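PDB 2RAU: putative esterase from Sulfolobus solfataricus P2, which is probably a lipase or related ester hydrolase of the alpha/beta-hydrolase type that binds calcium ions. Local coordinates for residues A[53-58]-A[149-154]. Residues are numbered along the deposited sequence; the frame is centred on the assembly and turned at random.
Sequences VLILPG and AGESFG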
ATOM      1  N   VAL A  53      -0.265 -10.902  10.570  1.00 25.53           N
ATOM      2  CA  VAL A  53      -0.526 -10.480   9.197  1.00 25.40           C
ATOM      3  C   VAL A  53       0.311  -9.259   8.921  1.00 24.66           C
ATOM      4  O   VAL A  53       0.208  -8.295   9.662  1.00 24.83           O
ATOM      5  CB  VAL A  53      -2.007 -10.095   8.976  1.00 27.65           C
ATOM      6  CG1 VAL A  53      -2.213  -9.755   7.549  1.00 25.91           C
ATOM      7  CG2 VAL A  53      -2.927 -11.268   9.433  1.00 21.55           C
ATOM      8  N   LEU A  54       1.114  -9.299   7.862  1.00 23.52           N
ATOM      9  CA  LEU A  54       1.881  -8.137   7.419  1.00 24.80           C
ATOM     10  C   LEU A  54       1.279  -7.651   6.094  1.00 25.48           C
ATOM     11  O   LEU A  54       1.107  -8.430   5.129  1.00 24.02           O
ATOM     12  CB  LEU A  54       3.374  -8.464   7.232  1.00 25.99           C
ATOM     13  CG  LEU A  54       4.264  -7.452   6.486  1.00 22.65           C
ATOM     14  CD1 LEU A  54       4.321  -6.122   7.304  1.00 23.78           C
ATOM     15  CD2 LEU A  54       5.635  -8.061   6.203  1.00 24.38           C
ATOM     16  N   ILE A  55       0.982  -6.361   6.044  1.00 26.19           N
ATOM     17  CA  ILE A  55       0.429  -5.730   4.828  1.00 26.11           C
ATOM     18  C   ILE A  55       1.422  -4.776   4.206  1.00 24.04           C
ATOM     19  O   ILE A  55       1.882  -3.848   4.833  1.00 25.95           O
ATOM     20  CB  ILE A  55      -0.947  -5.051   5.118  1.00 26.36           C
ATOM     21  CG1 ILE A  55      -1.840  -6.039   5.921  1.00 29.21           C
ATOM     22  CG2 ILE A  55      -1.623  -4.576   3.770  1.00 22.66           C
ATOM     23  CD1 ILE A  55      -3.286  -5.631   6.157  1.00 29.06           C
ATOM     24  N   LEU A  56       1.755  -5.050   2.955  1.00 20.36           N
ATOM     25  CA  LEU A  56       2.672  -4.266   2.155  1.00 23.71           C
ATOM     26  C   LEU A  56       1.927  -3.173   1.381  1.00 25.32           C
ATOM     27  O   LEU A  56       1.050  -3.473   0.578  1.00 24.64           O
ATOM     28  CB  LEU A  56       3.410  -5.204   1.207  1.00 23.82           C
ATOM     29  CG  LEU A  56       4.273  -6.350   1.802  1.00 24.45           C
ATOM     30  CD1 LEU A  56       5.031  -7.092   0.726  1.00 22.71           C
ATOM     31  CD2 LEU A  56       5.219  -5.818   2.934  1.00 23.19           C
ATOM     32  N   PRO A  57       2.235  -1.900   1.651  1.00 26.26           N
ATOM     33  CA  PRO A  57       1.562  -0.866   0.888  1.00 26.06           C
ATOM     34  C   PRO A  57       1.953  -0.820  -0.574  1.00 26.40           C
ATOM     35  O   PRO A  57       2.953  -1.387  -0.961  1.00 29.12           O
ATOM     36  CB  PRO A  57       2.018   0.431   1.563  1.00 24.38           C
ATOM     37  CG  PRO A  57       2.541  -0.023   2.933  1.00 26.55           C
ATOM     38  CD  PRO A  57       3.132  -1.338   2.680  1.00 26.20           C
ATOM     39  N   GLY A  58       1.173  -0.040  -1.345  1.00 25.86           N
ATOM     40  CA  GLY A  58       1.379   0.141  -2.771  1.00 26.05           C
ATOM     41  C   GLY A  58       2.173   1.408  -3.026  1.00 26.96           C
ATOM     42  O   GLY A  58       2.746   1.961  -2.117  1.00 26.03           O
ATOM     43  N   ALA A 149       0.008  -9.868   3.071  1.00 26.67           N
ATOM     44  CA  ALA A 149      -0.962  -9.193   2.221  1.00 24.92           C
ATOM     45  C   ALA A 149      -0.252  -8.081   1.525  1.00 23.86           C
ATOM     46  O   ALA A 149       0.736  -7.519   2.036  1.00 26.11           O
ATOM     47  CB  ALA A 149      -2.133  -8.669   3.042  1.00 22.54           C
ATOM     48  N   GLY A 150      -0.773  -7.714   0.368  1.00 26.13           N
ATOM     49  CA  GLY A 150      -0.214  -6.664  -0.451  1.00 25.58           C
ATOM     50  C   GLY A 150      -1.272  -5.877  -1.200  1.00 26.33           C
ATOM     51  O   GLY A 150      -2.193  -6.466  -1.763  1.00 25.79           O
ATOM     52  N   GLU A 151      -1.147  -4.545  -1.176  1.00 28.09           N
ATOM     53  CA  GLU A 151      -2.055  -3.665  -1.927  1.00 27.21           C
ATOM     54  C   GLU A 151      -1.362  -3.110  -3.148  1.00 28.99           C
ATOM     55  O   GLU A 151      -0.359  -2.433  -3.029  1.00 26.91           O
ATOM     56  CB  GLU A 151      -2.510  -2.493  -1.035  1.00 25.97           C
ATOM     57  CG  GLU A 151      -3.176  -2.926   0.250  1.00 28.32           C
ATOM     58  CD  GLU A 151      -3.756  -1.792   1.079  1.00 28.39           C
ATOM     59  OE1 GLU A 151      -3.515  -0.589   0.746  1.00 29.24           O
ATOM     60  OE2 GLU A 151      -4.458  -2.100   2.068  1.00 28.17           O
ATOM     61  N   SER A 152      -1.916  -3.383  -4.331  1.00 30.00           N
ATOM     62  CA  SER A 152      -1.418  -2.816  -5.582  1.00 30.08           C
ATOM     63  C   SER A 152       0.075  -3.261  -5.802  1.00 30.99           C
ATOM     64  O   SER A 152       0.332  -4.457  -5.807  1.00 30.96           O
ATOM     65  CB  SER A 152      -1.640  -1.290  -5.533  1.00 30.54           C
ATOM     66  OG  SER A 152      -1.573  -0.743  -6.815  1.00 28.23           O
ATOM     67  N   PHE A 153       1.025  -2.324  -5.965  1.00 28.91           N
ATOM     68  CA  PHE A 153       2.469  -2.643  -5.977  1.00 27.20           C
ATOM     69  C   PHE A 153       2.852  -3.610  -4.839  1.00 27.95           C
ATOM     70  O   PHE A 153       3.672  -4.500  -4.999  1.00 25.65           O
ATOM     71  CB  PHE A 153       3.329  -1.381  -5.808  1.00 28.00           C
ATOM     72  CG  PHE A 153       4.736  -1.690  -5.413  1.00 26.33           C
ATOM     73  CD1 PHE A 153       5.676  -2.035  -6.359  1.00 29.29           C
ATOM     74  CD2 PHE A 153       5.107  -1.737  -4.066  1.00 28.72           C
ATOM     75  CE1 PHE A 153       6.982  -2.347  -5.975  1.00 26.63           C
ATOM     76  CE2 PHE A 153       6.434  -2.060  -3.683  1.00 25.83           C
ATOM     77  CZ  PHE A 153       7.340  -2.404  -4.645  1.00 25.40           C
ATOM     78  N   GLY A 154       2.284  -3.413  -3.666  1.00 27.03           N
ATOM     79  CA  GLY A 154       2.559  -4.300  -2.535  1.00 27.87           C
ATOM     80  C   GLY A 154       2.203  -5.740  -2.781  1.00 26.37           C
ATOM     81  O   GLY A 154       2.767  -6.629  -2.150  1.00 24.60           O
TER
HETATM   82  O   HOH W   1      -1.324   0.767  -0.005  1.00 17.11           O
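Leu54, Ala149, Leu56 and Glu151 are joined by a ladder of three nearly straight backbone hydrogen bonds, each with an N-H...O angle of at least 168°. Ala149 N donates to Leu54 O at 2.7 Å. Leu56 N then reaches Ala149 O at 2.8 Å, and Glu151 N closes the series on Leu56 O at 3.0 Å. Their alternation, together with a 20° angle between the strand directions, identifies a parallel pair in which Ile55 faces Ala149 and Leu56 faces Gly150. Leu56 O also receives a weak CA-H contact from Gly154 CA at 3.6 Å, which ties the strand end to the first turn of the helix. Beyond the ladder, a water accepts from Gly58 N and donates to Glu151 OE1 (2.7 Å), a bridge to the extended carboxylate arm.

Between the two segments, apolar side-chain contact is light. On one face Ile55 CG1, set beside its own backbone N, lies 3.9 Å from Ala149 CB, while CG2 borders the Glu151 side chain. On the other, Leu56 CB and CG lean over Ala149 O. Gly58 CA lies 3.1 Å from Glu151 O and Gly154 CA touches Pro57 O, evidence of how closely the turn folds back onto residues 57-58. Ser152 at its apex has a positive phi (60°), the strained conformation expected of a nucleophile elbow and consistent with the GxSxG sequence from Gly150 to Gly154. Its OG is hydrogen-bonded to His329 NE2, consistent with a Ser-His-Asp triad completed by Asp177. The Phe153 ring turns its edge to Pro57 O, 3.8 Å from CD2.

Strand 52-56 lies between strands 94-100 and 146-151, while strand 170-176 continues the parallel sheet beyond 146-151. Helix 123-141 covers the face bearing Leu54 and Leu56, and Phe153 packs against Trp123, Trp126 and Trp276.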